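Local structure of import inner membrane translocase subunit TIM21 mitochondrial (Saccharomyces cerevisiae, 2CIU) at residues Gly44-Ile47 and Trp52-Asn55; Arg75-Val78 and Lys83-Leu86. The protein helps mitochondrial protein import as a subunit of the inner-membrane TIM23 complex, its intermembrane-space domain keeping that complex close to the TOM complex of the outer membrane. All coordinates share one frame; numbering follows the deposited sequence.

Contact 1 (Gly44-Ile47 and Trp52-Asn55)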
# COMPACT_ATOMS: atom_id res chain seq x y z
N GLY A 44 7.74 -4.51 -5.22
CA GLY A 44 6.50 -5.17 -5.58
C GLY A 44 6.16 -6.35 -4.70
O GLY A 44 6.92 -6.76 -3.84
N GLU A 45 4.99 -6.92 -4.95
CA GLU A 45 4.51 -8.06 -4.19
C GLU A 45 5.48 -9.24 -4.17
O GLU A 45 5.98 -9.67 -5.21
CB GLU A 45 3.17 -8.48 -4.79
CG GLU A 45 2.47 -9.63 -4.13
CD GLU A 45 1.07 -9.79 -4.70
OE1 GLU A 45 0.92 -9.66 -5.93
OE2 GLU A 45 0.14 -10.05 -3.91
N LEU A 46 5.74 -9.76 -2.98
CA LEU A 46 6.63 -10.90 -2.82
C LEU A 46 5.91 -12.18 -3.20
O LEU A 46 4.81 -12.45 -2.71
CB LEU A 46 7.12 -11.02 -1.37
CG LEU A 46 8.05 -9.90 -0.92
CD1 LEU A 46 8.37 -10.06 0.56
CD2 LEU A 46 9.33 -9.92 -1.76
N ILE A 47 6.53 -12.94 -4.09
CA ILE A 47 5.95 -14.21 -4.54
C ILE A 47 7.00 -15.29 -4.35
O ILE A 47 8.21 -15.02 -4.29
CB ILE A 47 5.51 -14.13 -6.02
CG1 ILE A 47 6.70 -13.74 -6.90
CG2 ILE A 47 4.39 -13.09 -6.17
CD1 ILE A 47 6.39 -13.78 -8.40
N TRP A 52 12.42 -20.12 -3.41
CA TRP A 52 13.00 -18.82 -3.08
C TRP A 52 12.00 -17.72 -3.35
O TRP A 52 11.13 -17.85 -4.21
CB TRP A 52 14.31 -18.58 -3.86
CG TRP A 52 14.18 -18.36 -5.33
CD1 TRP A 52 14.03 -17.17 -5.97
CD2 TRP A 52 14.17 -19.37 -6.34
NE1 TRP A 52 13.94 -17.38 -7.33
CE2 TRP A 52 14.02 -18.72 -7.58
CE3 TRP A 52 14.28 -20.77 -6.32
CZ2 TRP A 52 13.98 -19.41 -8.80
CZ3 TRP A 52 14.24 -21.46 -7.53
CH2 TRP A 52 14.09 -20.78 -8.75
N THR A 53 12.11 -16.65 -2.58
CA THR A 53 11.20 -15.52 -2.68
C THR A 53 11.79 -14.38 -3.49
O THR A 53 13.00 -14.18 -3.52
CB THR A 53 10.85 -15.01 -1.27
OG1 THR A 53 10.28 -16.08 -0.51
CG2 THR A 53 9.86 -13.85 -1.35
N ARG A 54 10.92 -13.64 -4.17
CA ARG A 54 11.35 -12.49 -4.97
C ARG A 54 10.19 -11.52 -5.15
O ARG A 54 9.02 -11.91 -4.99
CB ARG A 54 11.86 -12.93 -6.34
CG ARG A 54 10.84 -13.60 -7.24
CD ARG A 54 10.67 -15.07 -6.90
NE ARG A 54 10.65 -15.89 -8.11
CZ ARG A 54 10.68 -17.22 -8.12
NH1 ARG A 54 10.71 -17.90 -6.98
NH2 ARG A 54 10.67 -17.86 -9.28
N ASN A 55 10.49 -10.26 -5.44
CA ASN A 55 9.42 -9.29 -5.65
C ASN A 55 9.02 -9.23 -7.11
O ASN A 55 9.86 -9.28 -8.01
CB ASN A 55 9.84 -7.89 -5.19
CG ASN A 55 11.16 -7.45 -5.78
OD1 ASN A 55 12.22 -7.95 -5.40
ND2 ASN A 55 11.12 -6.51 -6.72
O HOH W 1 9.25 -4.58 -7.61

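Contact 2 (Arg75-Val78 and Lys83-Leu86)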
# COMPACT_ATOMS: atom_id res chain seq x y z
N ARG A 75 -0.64 -4.17 -4.95
CA ARG A 75 -0.06 -4.62 -3.71
C ARG A 75 1.45 -4.45 -3.79
O ARG A 75 2.05 -4.69 -4.83
CB ARG A 75 -0.41 -6.08 -3.43
CG ARG A 75 -1.86 -6.19 -3.03
CD ARG A 75 -2.27 -7.55 -2.57
NE ARG A 75 -3.64 -7.45 -2.07
CZ ARG A 75 -4.36 -8.47 -1.64
NH1 ARG A 75 -3.87 -9.70 -1.64
NH2 ARG A 75 -5.59 -8.25 -1.20
N PHE A 76 2.05 -3.99 -2.70
CA PHE A 76 3.50 -3.83 -2.66
C PHE A 76 3.95 -3.93 -1.21
O PHE A 76 3.13 -4.02 -0.30
CB PHE A 76 3.94 -2.51 -3.31
CG PHE A 76 3.44 -1.27 -2.63
CD1 PHE A 76 4.13 -0.70 -1.56
CD2 PHE A 76 2.27 -0.66 -3.07
CE1 PHE A 76 3.67 0.46 -0.95
CE2 PHE A 76 1.80 0.50 -2.47
CZ PHE A 76 2.50 1.07 -1.41
N HIS A 77 5.25 -3.93 -0.99
CA HIS A 77 5.75 -4.04 0.37
C HIS A 77 6.62 -2.87 0.74
O HIS A 77 7.18 -2.22 -0.13
CB HIS A 77 6.60 -5.30 0.54
CG HIS A 77 5.83 -6.58 0.42
ND1 HIS A 77 5.65 -7.23 -0.77
CD2 HIS A 77 5.22 -7.34 1.36
CE1 HIS A 77 4.95 -8.34 -0.56
NE2 HIS A 77 4.69 -8.43 0.72
N VAL A 78 6.72 -2.64 2.04
CA VAL A 78 7.58 -1.61 2.61
C VAL A 78 8.33 -2.37 3.70
O VAL A 78 7.72 -3.01 4.56
CB VAL A 78 6.80 -0.42 3.19
CG1 VAL A 78 7.77 0.55 3.89
CG2 VAL A 78 6.06 0.31 2.07
N LYS A 83 10.93 -5.31 10.09
CA LYS A 83 9.64 -5.83 9.62
C LYS A 83 9.35 -5.58 8.15
O LYS A 83 9.92 -4.70 7.52
CB LYS A 83 8.52 -5.17 10.44
CG LYS A 83 8.63 -5.31 11.94
CD LYS A 83 8.37 -6.73 12.42
CE LYS A 83 6.91 -7.11 12.28
NZ LYS A 83 6.62 -8.42 12.93
N ILE A 84 8.43 -6.37 7.60
CA ILE A 84 8.01 -6.19 6.22
C ILE A 84 6.49 -6.03 6.25
O ILE A 84 5.78 -6.86 6.83
CB ILE A 84 8.38 -7.38 5.33
CG1 ILE A 84 9.89 -7.47 5.18
CG2 ILE A 84 7.72 -7.23 3.96
CD1 ILE A 84 10.37 -8.63 4.32
N ALA A 85 6.00 -4.95 5.64
CA ALA A 85 4.56 -4.72 5.59
C ALA A 85 4.06 -5.01 4.18
O ALA A 85 4.80 -4.88 3.21
CB ALA A 85 4.25 -3.26 5.95
N LEU A 86 2.81 -5.46 4.09
CA LEU A 86 2.17 -5.67 2.81
C LEU A 86 1.16 -4.54 2.72
O LEU A 86 0.38 -4.33 3.64
CB LEU A 86 1.44 -7.02 2.76
CG LEU A 86 0.57 -7.26 1.52
CD1 LEU A 86 1.38 -7.11 0.24
CD2 LEU A 86 -0.00 -8.65 1.60

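Contact 1 (Gly44-Ile47 and Trp52-Asn55)
Ile47 and Arg54 form an antiparallel hydrogen-bonded pair: Ile47 N donates to Arg54 O at 2.8 Å, nearly straight at 172°, and Arg54 N returns a bond to Ile47 O at 3.0 Å. One step along, Leu46 faces Asn55 as a non-hydrogen-bonded pair, their CA atoms 4.3 Å apart. Past it Glu45 pairs with Arg56 through the backbone, and beside this a water accepts from Gly44 N and from Asn55 ND2, each at 2.8 Å. That reach depends on Asn55 CG lying between its own N and carbonyl carbon (chi1 52°), while CB rests against Gly44 O.

On the Leu46 face, CD2 lies over the Arg54 carbonyl and CB meets Thr53 CG2 at 3.9 Å. On the Ile47 face the branched chain crosses the aliphatic part of Arg54, whose CD comes 3.6 Å from Ile47 O. Bends at chi2 and chi3 lay the guanidinium face-on over the NE1 rim of the Trp52 ring, NH1 3.3 Å above the ring plane and Trp52 NE1 over the guanidinium centre, and NH1 donates to Trp52 O, which lies close to the guanidinium plane. Arginine and indole thus fold together at the surface.

This is the hairpin of strands 41-48 and 53-55, closed near its turn by Trp52 N bonding to Asn49 OD1. Strand 70-79 is the second partner of the interrupted strand 41-48; there Leu46 touches His77 and Glu45 touches Arg75.

Contact 2 (Arg75-Val78 and Lys83-Leu86)
His77 lays one face of its imidazole under the Leu86 methyl CD1, a CH-pi contact in which CD1 stands 3.9 Å from the ring centroid and 25° off the normal, shifted toward the rim on the NE2 side. Leu86 can reach across because its CG is anti to the backbone N (chi1 172°), and the same methyl also touches Phe76 O at 3.6 Å. At the ring's edge, near its plane, CD2 lies 3.1 Å from Ala85 O; Ile84 CG2 approaches CD2 obliquely at 3.6 Å. The ring is therefore bordered by three consecutive residues of the opposing strand, while its ND1 makes a weak hydrogen bond to Gly44 O in the neighbouring hairpin.

Strands 70-79 and 84-92 form a beta hairpin, next to each other in the curved antiparallel sheet of the TIM21 domain, whose family belongs to the NTF2 clan. Over these residues they run antiparallel, at 159°, their axes 4.7 Å apart at closest. His77 and Leu86 make a non-hydrogen-bonded pair. Val78 and Ala85 are bonded twice: Ala85 N to Val78 O is short and straight at 2.8 Å, and Val78 N to Ala85 O is longer at 3.2 Å. Ala85 O thus takes the Val78 amide while also meeting the CA-H of His77.

The Phe76, Val78 and Ala85 side chains project from the opposite face. Phe76 meets Phe11 edge-to-face, Val78 packs on Val15 and Val18 of helix 6-20, and Ala85 touches Leu28 and Val107.

Overall arrangement
Both contacts are hairpin pairings in one sheet, and their strands 41-48 and 70-79 are neighbours, so contact 1 borders contact 2, with centres about 11 Å apart. His77 packs against contact 1, its CE1 2.9 Å from Leu46 N. Contact 1 is a surface contact about 15 Å from the chain centre, on a short hairpin arm, and supplements its backbone pairing with solvent-mediated and polar contacts. Contact 2, about 7 Å from the centre, is partly buried and relies on hydrocarbon against imidazole on one face and on apolar residues facing the interior on the other, Phe76 and Val78 against helix 6-20.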